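Ras GTPase-activating-like protein IQGAP3 (Homo sapiens, PDB 3ISU) is a calmodulin-binding scaffold protein of the IQGAP family, represented here by its RGC (RasGAP C-terminal) domain, and probably takes part in small-GTPase signalling. Local coordinates at residues Ala69-Val74 / Lys98-Ala103. Residues are numbered along the deposited sequence; the frame is centred on the assembly and turned at random.
Sequences AKFLGV and KLFNKA
Ala69 and Phe100 have the nearest CA atoms of 69-74 and 98-103, 8.7 Å apart, and the contact between these two hairpins from separate sheets is made mainly by side chains. In 69-74 the strand ends at Phe71 and reverses through a type I' turn, Phe71 N bonding Val74 O at 2.9 Å and Val74 N bonding Phe71 O, with Gly73 in a conformation where a side chain would collide with the carbonyl O of Leu72. The turn of 98-103 is closed by paired bonds between Leu99 and Ala103. Phe100, at its start, has CG beside the backbone N and anti to the carbonyl carbon (chi1 -54°), which sends the ring across to the other hairpin. There Ala69 CB meets the ring's far end, 3.5 Å from Phe100 CZ, while Phe71 CE2 lies 3.9 Å from Phe100 CD2. The two rings form an offset edge-to-face pair, the edge of Phe71 toward the face of Phe100, with centroids 5.7 Å apart and planes at 65°. With an alanine here in place of Phe100, the edge of Phe71 would probably lose its aromatic partner and a gap would be likely to open next to Ala69 CB. Phe54 of strand 52-58 and Met76 of strand 74-82 also touch Phe100, and Phe79 adds another edge-to-face pair; the ring thus joins the 96-99/103-106 hairpin to the four-stranded antiparallel sheet.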
ATOM      1  N   ALA A  69       8.144  -3.271   0.662  1.00 25.78           N
ATOM      2  CA  ALA A  69       8.109  -3.230  -0.767  1.00 25.16           C
ATOM      3  C   ALA A  69       9.483  -3.569  -1.332  1.00 26.28           C
ATOM      4  O   ALA A  69      10.520  -3.386  -0.644  1.00 25.05           O
ATOM      5  CB  ALA A  69       7.659  -1.888  -1.284  1.00 24.25           C
ATOM      6  N   LYS A  70       9.464  -4.049  -2.571  1.00 26.24           N
ATOM      7  CA  LYS A  70      10.702  -4.348  -3.313  1.00 26.90           C
ATOM      8  C   LYS A  70      10.477  -3.743  -4.664  1.00 26.64           C
ATOM      9  O   LYS A  70       9.517  -4.109  -5.346  1.00 27.99           O
ATOM     10  CB  LYS A  70      10.944  -5.867  -3.363  1.00 26.75           C
ATOM     11  CG  LYS A  70      12.308  -6.266  -3.951  1.00 31.42           C
ATOM     12  N   PHE A  71      11.242  -2.706  -5.013  1.00 26.77           N
ATOM     13  CA  PHE A  71      11.077  -2.021  -6.269  1.00 26.85           C
ATOM     14  C   PHE A  71      12.209  -2.519  -7.210  1.00 29.50           C
ATOM     15  O   PHE A  71      13.372  -2.248  -6.963  1.00 27.01           O
ATOM     16  CB  PHE A  71      11.239  -0.506  -6.117  1.00 27.79           C
ATOM     17  CG  PHE A  71      10.007   0.226  -5.670  1.00 26.52           C
ATOM     18  CD1 PHE A  71       9.465   1.238  -6.446  1.00 29.95           C
ATOM     19  CD2 PHE A  71       9.401  -0.072  -4.460  1.00 28.27           C
ATOM     20  CE1 PHE A  71       8.324   1.925  -6.041  1.00 30.45           C
ATOM     21  CE2 PHE A  71       8.239   0.637  -4.029  1.00 28.48           C
ATOM     22  CZ  PHE A  71       7.704   1.626  -4.818  1.00 28.45           C
ATOM     23  N   LEU A  72      11.861  -3.211  -8.286  1.00 30.98           N
ATOM     24  CA  LEU A  72      12.885  -3.666  -9.236  1.00 33.40           C
ATOM     25  C   LEU A  72      14.013  -4.368  -8.531  1.00 34.45           C
ATOM     26  O   LEU A  72      15.190  -4.079  -8.804  1.00 35.99           O
ATOM     27  CB  LEU A  72      13.451  -2.476 -10.014  1.00 33.45           C
ATOM     28  CG  LEU A  72      12.466  -1.462 -10.584  1.00 36.13           C
ATOM     29  CD1 LEU A  72      13.112  -0.388 -11.509  1.00 37.33           C
ATOM     30  CD2 LEU A  72      11.368  -2.213 -11.334  1.00 38.11           C
ATOM     31  N   GLY A  73      13.676  -5.268  -7.606  1.00 33.66           N
ATOM     32  CA  GLY A  73      14.674  -6.042  -6.910  1.00 34.48           C
ATOM     33  C   GLY A  73      15.296  -5.419  -5.662  1.00 33.35           C
ATOM     34  O   GLY A  73      15.986  -6.119  -4.920  1.00 35.50           O
ATOM     35  N   VAL A  74      15.002  -4.145  -5.391  1.00 30.61           N
ATOM     36  CA  VAL A  74      15.605  -3.434  -4.279  1.00 29.09           C
ATOM     37  C   VAL A  74      14.646  -3.355  -3.083  1.00 27.93           C
ATOM     38  O   VAL A  74      13.530  -2.851  -3.247  1.00 25.73           O
ATOM     39  CB  VAL A  74      15.993  -2.018  -4.716  1.00 29.38           C
ATOM     40  CG1 VAL A  74      16.579  -1.241  -3.547  1.00 29.20           C
ATOM     41  CG2 VAL A  74      17.010  -2.059  -5.940  1.00 32.01           C
ATOM     42  N   LYS A  98       1.191   9.497  -0.783  1.00 30.03           N
ATOM     43  CA  LYS A  98       2.414   9.059  -1.449  1.00 32.33           C
ATOM     44  C   LYS A  98       3.056   8.020  -0.555  1.00 32.25           C
ATOM     45  O   LYS A  98       3.109   8.181   0.682  1.00 31.58           O
ATOM     46  CB  LYS A  98       3.382  10.217  -1.709  1.00 33.19           C
ATOM     47  CG  LYS A  98       3.074  11.038  -2.938  1.00 36.90           C
ATOM     48  CD  LYS A  98       4.266  11.939  -3.340  1.00 40.98           C
ATOM     49  N   LEU A  99       3.456   6.910  -1.160  1.00 32.90           N
ATOM     50  CA  LEU A  99       4.212   5.873  -0.446  1.00 34.10           C
ATOM     51  C   LEU A  99       5.590   5.811  -1.083  1.00 34.58           C
ATOM     52  O   LEU A  99       5.734   6.006  -2.302  1.00 35.34           O
ATOM     53  CB  LEU A  99       3.550   4.508  -0.559  1.00 34.18           C
ATOM     54  CG  LEU A  99       2.087   4.296  -0.185  1.00 36.72           C
ATOM     55  CD1 LEU A  99       1.754   2.818  -0.325  1.00 38.53           C
ATOM     56  CD2 LEU A  99       1.797   4.763   1.217  1.00 38.06           C
ATOM     57  N   PHE A 100       6.613   5.580  -0.269  1.00 35.56           N
ATOM     58  CA  PHE A 100       7.983   5.506  -0.764  1.00 36.40           C
ATOM     59  C   PHE A 100       8.324   6.680  -1.681  1.00 37.24           C
ATOM     60  O   PHE A 100       8.927   6.477  -2.722  1.00 38.77           O
ATOM     61  CB  PHE A 100       8.175   4.157  -1.495  1.00 35.91           C
ATOM     62  CG  PHE A 100       7.810   2.962  -0.662  1.00 36.99           C
ATOM     63  CD1 PHE A 100       8.640   2.565   0.393  1.00 37.59           C
ATOM     64  CD2 PHE A 100       6.617   2.276  -0.870  1.00 38.45           C
ATOM     65  CE1 PHE A 100       8.307   1.477   1.175  1.00 36.91           C
ATOM     66  CE2 PHE A 100       6.251   1.178  -0.065  1.00 40.41           C
ATOM     67  CZ  PHE A 100       7.109   0.773   0.955  1.00 41.30           C
ATOM     68  N   ASN A 101       7.883   7.896  -1.328  1.00 37.87           N
ATOM     69  CA  ASN A 101       8.170   9.137  -2.094  1.00 37.73           C
ATOM     70  C   ASN A 101       7.534   9.320  -3.500  1.00 37.72           C
ATOM     71  O   ASN A 101       7.040  10.394  -3.832  1.00 39.88           O
ATOM     72  CB  ASN A 101       9.679   9.372  -2.190  1.00 39.04           C
ATOM     73  N   LYS A 102       7.518   8.287  -4.321  1.00 36.27           N
ATOM     74  CA  LYS A 102       7.037   8.432  -5.690  1.00 34.92           C
ATOM     75  C   LYS A 102       5.818   7.589  -6.055  1.00 31.93           C
ATOM     76  O   LYS A 102       5.312   7.725  -7.168  1.00 31.71           O
ATOM     77  CB  LYS A 102       8.187   8.150  -6.656  1.00 35.67           C
ATOM     78  CG  LYS A 102       9.254   9.265  -6.696  1.00 39.70           C
ATOM     79  CD  LYS A 102      10.300   9.021  -7.777  1.00 43.58           C
ATOM     80  CE  LYS A 102      11.250  10.209  -7.920  1.00 44.99           C
ATOM     81  NZ  LYS A 102      12.389   9.861  -8.826  1.00 46.98           N
ATOM     82  N   ALA A 103       5.326   6.740  -5.158  1.00 29.74           N
ATOM     83  CA  ALA A 103       4.138   5.932  -5.459  1.00 28.63           C
ATOM     84  C   ALA A 103       2.895   6.603  -4.920  1.00 28.13           C
ATOM     85  O   ALA A 103       2.784   6.786  -3.723  1.00 31.56           O
ATOM     86  CB  ALA A 103       4.253   4.524  -4.879  1.00 28.61           C
TER